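Local atomic coordinates of glycosyl hydrolase, BNR repeat (Ralstonia eutropha, PDB entry 3B7F), a protein that adopts a seven-bladed beta-propeller fold with BNR repeats and is probably a glycosyl hydrolase, though its substrate is not established. Residues H180-P186 / P234-Q239; V27-A33 / G54-I60. All blocks are in the same frame, centred on the assembly; numbering follows the deposited sequence.

Contact 1: H180-P186 / P234-Q239; sequences HSILVDP and PHCVVQ. With EDO (1,2-ethanediol), chain K.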
# COMPACT_ATOMS: atom_id res chain seq x y z
N HIS A 180 -3.23 -1.00 -7.56
CA HIS A 180 -2.42 -0.84 -6.38
C HIS A 180 -1.53 -2.06 -6.22
O HIS A 180 -1.46 -2.88 -7.12
CB HIS A 180 -3.36 -0.62 -5.17
CG HIS A 180 -4.33 -1.73 -4.94
ND1 HIS A 180 -3.98 -2.93 -4.36
CD2 HIS A 180 -5.67 -1.80 -5.16
CE1 HIS A 180 -5.04 -3.71 -4.28
NE2 HIS A 180 -6.09 -3.04 -4.74
N SER A 181 -0.82 -2.13 -5.09
CA SER A 181 -0.01 -3.27 -4.73
C SER A 181 0.88 -3.80 -5.86
O SER A 181 0.87 -5.00 -6.15
CB SER A 181 -0.93 -4.36 -4.19
OG SER A 181 -1.71 -3.87 -3.13
N ILE A 182 1.62 -2.89 -6.48
CA ILE A 182 2.55 -3.22 -7.54
C ILE A 182 3.83 -3.70 -6.83
O ILE A 182 4.48 -2.96 -6.07
CB ILE A 182 2.81 -2.05 -8.51
CG1 ILE A 182 1.51 -1.61 -9.18
CG2 ILE A 182 3.83 -2.46 -9.60
CD1 ILE A 182 1.62 -0.25 -9.89
N LEU A 183 4.16 -4.95 -7.09
CA LEU A 183 5.24 -5.65 -6.44
C LEU A 183 6.24 -6.13 -7.49
O LEU A 183 5.84 -6.80 -8.43
CB LEU A 183 4.64 -6.84 -5.72
CG LEU A 183 3.89 -6.75 -4.37
CD1 LEU A 183 3.24 -5.43 -4.08
CD2 LEU A 183 2.93 -7.97 -4.22
N VAL A 184 7.52 -5.79 -7.32
CA VAL A 184 8.62 -6.24 -8.18
C VAL A 184 9.43 -7.26 -7.37
O VAL A 184 9.98 -6.92 -6.33
CB VAL A 184 9.53 -5.07 -8.59
CG1 VAL A 184 10.74 -5.58 -9.48
CG2 VAL A 184 8.70 -3.97 -9.27
N ASP A 185 9.51 -8.50 -7.84
CA ASP A 185 10.21 -9.57 -7.11
C ASP A 185 11.70 -9.23 -6.88
O ASP A 185 12.38 -8.88 -7.84
CB ASP A 185 10.07 -10.89 -7.90
CG ASP A 185 10.35 -12.13 -7.08
OD1 ASP A 185 11.36 -12.19 -6.37
OD2 ASP A 185 9.56 -13.08 -7.19
N PRO A 186 12.19 -9.29 -5.61
CA PRO A 186 13.61 -8.99 -5.36
C PRO A 186 14.59 -9.93 -6.07
O PRO A 186 15.73 -9.54 -6.30
CB PRO A 186 13.76 -9.16 -3.84
CG PRO A 186 12.58 -9.96 -3.41
CD PRO A 186 11.48 -9.60 -4.34
N PRO A 234 -8.91 -7.18 -3.73
CA PRO A 234 -7.81 -7.06 -2.80
C PRO A 234 -7.64 -5.60 -2.47
O PRO A 234 -7.87 -4.76 -3.36
CB PRO A 234 -6.60 -7.52 -3.61
CG PRO A 234 -6.96 -7.27 -5.01
CD PRO A 234 -8.43 -7.63 -5.05
N HIS A 235 -7.30 -5.32 -1.21
CA HIS A 235 -7.04 -3.96 -0.75
C HIS A 235 -5.54 -3.64 -0.69
O HIS A 235 -5.12 -2.58 -1.09
CB HIS A 235 -7.68 -3.69 0.61
CG HIS A 235 -9.18 -3.67 0.58
ND1 HIS A 235 -9.95 -3.77 1.71
CD2 HIS A 235 -10.05 -3.60 -0.46
CE1 HIS A 235 -11.23 -3.74 1.38
NE2 HIS A 235 -11.32 -3.62 0.07
N CYS A 236 -4.75 -4.56 -0.15
CA CYS A 236 -3.34 -4.35 -0.00
C CYS A 236 -2.68 -5.70 -0.09
O CYS A 236 -3.10 -6.60 0.60
CB CYS A 236 -3.08 -3.70 1.35
SG CYS A 236 -1.38 -3.11 1.54
N VAL A 237 -1.70 -5.84 -0.99
CA VAL A 237 -0.94 -7.07 -1.17
C VAL A 237 0.54 -6.75 -0.90
O VAL A 237 1.01 -5.67 -1.27
CB VAL A 237 -1.13 -7.71 -2.61
CG1 VAL A 237 -0.73 -9.19 -2.60
CG2 VAL A 237 -2.55 -7.60 -3.13
N VAL A 238 1.26 -7.67 -0.24
CA VAL A 238 2.70 -7.54 0.05
C VAL A 238 3.43 -8.88 -0.28
O VAL A 238 2.85 -9.95 -0.19
CB VAL A 238 2.98 -7.10 1.54
CG1 VAL A 238 2.43 -5.68 1.82
CG2 VAL A 238 2.38 -8.06 2.53
N GLN A 239 4.67 -8.78 -0.74
CA GLN A 239 5.52 -9.92 -1.01
C GLN A 239 6.62 -9.78 0.01
O GLN A 239 7.22 -8.71 0.10
CB GLN A 239 6.08 -9.85 -2.43
CG GLN A 239 7.07 -10.98 -2.79
CD GLN A 239 7.52 -10.93 -4.23
OE1 GLN A 239 7.59 -9.85 -4.82
NE2 GLN A 239 7.86 -12.09 -4.79
C1 EDO K . 7.88 -4.34 -2.63
O1 EDO K . 7.16 -5.60 -2.63
C2 EDO K . 7.78 -3.63 -3.99
O2 EDO K . 8.35 -4.41 -5.06
O HOH W 1 8.48 -7.57 -3.84
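The imidazole of His180 packs against the start of 234-239, with His235 O over one face, offset toward the rim and 3.4 Å from His180 CE1. At the ring edge, His180 NE2 makes a weak, bent hydrogen bond of 2.8 Å to Pro234 O, which lies near the ring plane, and also meets Ser197 OG. In the ring plane, on the ND1 side, Ser181 OG lies 2.7 Å from His180 ND1 in a hydrogen bond whose direction is open. Ser181 OG accepts a hydrogen bond from Val237 N at 2.9 Å, with an N-H...O angle of 154°. Held by ring and backbone alike, this hydroxyl links His180 to the neighbouring strand and helps fix the rotation of the imidazole.

The flat groups at the far end are turned steeply against each other: the Asp185 carboxylate and Gln239 amide planes stand 77° apart. Gln239 NE2 reaches Asp185 OD2 in a weak bond of 3.1 Å, because its chain is extended, with CG anti to the backbone N (chi1 177°). Both groups have stronger partners, Pro244 O for the amide and His191 for the carboxylate, and Arg187 forms a salt bridge with Asp185 OD1. A water donates to Gln239 OE1 at 2.6 Å and to Val184 O, and meets a 1,2-ethanediol probably left from crystallisation, whose O2 accepts Val184 N at 2.8 Å. Between the two ends, Leu183 CD2 packs 4.2 Å from Val237 CG1.

Strands 178-184 and 234-239 are the innermost strands of successive propeller blades and run nearly parallel beside the central channel, joined mainly through side chains. Strand 192-197 backs the first and strand 246-251 the second, where His235 and Cys236 form a classic beta bulge opposite Gln250. Phe118 and Trp119 of strand 116-122 border His180.

Contact 2: V27-A33 / G54-I60; sequences VATIKGA and GHTIHHI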
# COMPACT_ATOMS: atom_id res chain seq x y z
N VAL A 27 3.98 11.33 4.92
CA VAL A 27 2.56 11.33 5.14
C VAL A 27 1.81 12.08 4.05
O VAL A 27 1.95 13.30 3.92
CB VAL A 27 2.21 11.99 6.51
CG1 VAL A 27 0.72 11.89 6.79
CG2 VAL A 27 3.04 11.39 7.65
N ALA A 28 1.00 11.34 3.29
CA ALA A 28 0.21 11.87 2.19
C ALA A 28 -1.19 12.13 2.68
O ALA A 28 -1.81 11.23 3.26
CB ALA A 28 0.18 10.87 1.01
N THR A 29 -1.69 13.35 2.49
CA THR A 29 -3.05 13.70 2.89
C THR A 29 -3.77 14.39 1.76
O THR A 29 -3.17 14.84 0.77
CB THR A 29 -3.11 14.64 4.15
OG1 THR A 29 -2.97 16.00 3.75
CG2 THR A 29 -2.06 14.27 5.19
N ILE A 30 -5.08 14.50 1.95
CA ILE A 30 -5.96 15.14 1.02
C ILE A 30 -5.63 16.62 0.75
O ILE A 30 -6.05 17.14 -0.29
CB ILE A 30 -7.43 14.99 1.51
CG1 ILE A 30 -8.43 15.20 0.37
CG2 ILE A 30 -7.67 15.92 2.73
CD1 ILE A 30 -9.87 14.69 0.68
N LYS A 31 -4.89 17.28 1.66
CA LYS A 31 -4.49 18.69 1.49
C LYS A 31 -3.01 18.98 1.65
O LYS A 31 -2.64 20.12 1.92
CB LYS A 31 -5.31 19.61 2.44
CG LYS A 31 -6.80 19.67 2.13
CD LYS A 31 -7.13 20.43 0.84
CE LYS A 31 -8.61 20.36 0.58
NZ LYS A 31 -8.92 20.99 -0.71
N GLY A 32 -2.16 17.97 1.41
CA GLY A 32 -0.70 18.17 1.44
C GLY A 32 0.09 17.00 1.97
O GLY A 32 -0.48 15.99 2.41
N ALA A 33 1.41 17.16 1.90
CA ALA A 33 2.39 16.22 2.40
C ALA A 33 2.99 16.76 3.70
O ALA A 33 3.30 17.95 3.83
CB ALA A 33 3.51 15.99 1.37
N GLY A 54 -2.81 22.25 -0.01
CA GLY A 54 -3.93 22.38 -0.93
C GLY A 54 -4.02 21.38 -2.07
O GLY A 54 -5.02 21.34 -2.77
N HIS A 55 -2.97 20.57 -2.26
CA HIS A 55 -2.95 19.51 -3.25
C HIS A 55 -3.30 18.21 -2.54
O HIS A 55 -2.99 18.03 -1.36
CB HIS A 55 -1.57 19.39 -3.88
CG HIS A 55 -1.11 20.59 -4.67
ND1 HIS A 55 -0.29 20.48 -5.76
CD2 HIS A 55 -1.39 21.91 -4.53
CE1 HIS A 55 -0.04 21.69 -6.24
NE2 HIS A 55 -0.70 22.57 -5.52
N THR A 56 -3.94 17.30 -3.26
CA THR A 56 -4.31 15.97 -2.80
C THR A 56 -3.11 15.09 -3.10
O THR A 56 -2.73 14.96 -4.26
CB THR A 56 -5.57 15.46 -3.53
OG1 THR A 56 -6.64 16.37 -3.27
CG2 THR A 56 -5.97 14.07 -3.05
N ILE A 57 -2.51 14.52 -2.05
CA ILE A 57 -1.33 13.70 -2.20
C ILE A 57 -1.72 12.27 -1.92
O ILE A 57 -2.21 11.95 -0.83
CB ILE A 57 -0.17 14.12 -1.23
CG1 ILE A 57 0.01 15.65 -1.17
CG2 ILE A 57 1.13 13.34 -1.61
CD1 ILE A 57 0.24 16.38 -2.53
N HIS A 58 -1.49 11.40 -2.90
CA HIS A 58 -1.84 10.00 -2.78
C HIS A 58 -0.81 9.03 -2.24
O HIS A 58 -1.19 8.03 -1.63
CB HIS A 58 -2.37 9.50 -4.13
CG HIS A 58 -3.75 9.97 -4.40
ND1 HIS A 58 -4.85 9.34 -3.85
CD2 HIS A 58 -4.22 11.05 -5.08
CE1 HIS A 58 -5.94 10.00 -4.21
NE2 HIS A 58 -5.58 11.04 -4.96
N HIS A 59 0.46 9.29 -2.48
CA HIS A 59 1.51 8.37 -2.08
C HIS A 59 2.87 9.07 -2.16
O HIS A 59 3.12 9.81 -3.10
CB HIS A 59 1.48 7.17 -3.03
CG HIS A 59 2.03 5.90 -2.46
ND1 HIS A 59 2.38 4.85 -3.27
CD2 HIS A 59 2.28 5.49 -1.19
CE1 HIS A 59 2.80 3.84 -2.53
NE2 HIS A 59 2.72 4.19 -1.26
N ILE A 60 3.70 8.86 -1.14
CA ILE A 60 5.05 9.44 -1.11
C ILE A 60 5.94 8.25 -0.79
O ILE A 60 5.74 7.59 0.24
CB ILE A 60 5.24 10.59 -0.05
CG1 ILE A 60 4.06 11.57 -0.01
CG2 ILE A 60 6.54 11.35 -0.36
CD1 ILE A 60 4.10 12.51 1.15
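Ala28 and Ile57 point their side chains at each other where two blades of the propeller meet: the beta hairpin of strands 24-29 and 32-38 abuts strand 56-62, the innermost strand of the next blade. Ala28 CB lies 3.7 Å from Ile57 CG2, and the other branch of that isoleucine turns to the hairpin's return strand, bringing Ile57 CG1 to 3.4 Å from Gly32 C. Ile60 comes in alongside. Its extended end (chi2 169°) carries Ile60 CD1 past Ala28 to within 3.5 Å of Ala33 CB, so both isoleucines touch both of the hairpin's alanines, and Met72 of strand 70-75 touches Ile57 and Ala33.

The type I turn from Thr29 to Gly32 is braced from within. Thr29 OG1 accepts Lys31 N, an ST turn, and donates to Gly32 O, which also takes Thr29 N. Its carbonyls are then used across the interface: Ile57 N donates to Thr29 O at 2.9 Å, and Thr56 OG1 to Ile30 O at 3.1 Å. At the exposed end, Gly54 N bonds Lys31 O at 2.9 Å, approaching from above the carbonyl plane, 54° out of it.

How the contacts relate
Both contacts join adjacent blades through the innermost strand of the later blade, yet at different distances from the centre of the chain. Contact 1, centred about 7 Å from it, sets two inner strands side by side and is only partly buried. Contact 2, centred about 15 Å out, is the more buried, setting a hairpin turn of the sheet completed by the C-terminal strand 385-391 against strand 56-62. The first relies on histidine, serine, amide and carboxylate groups with water, the second on isoleucine-alanine packing plus hydrogen bonds to backbone carbonyls, one from a threonine hydroxyl. Their nearest atoms are about 7 Å apart, but Trp119 of the intervening blade meets His180 and His59 alike.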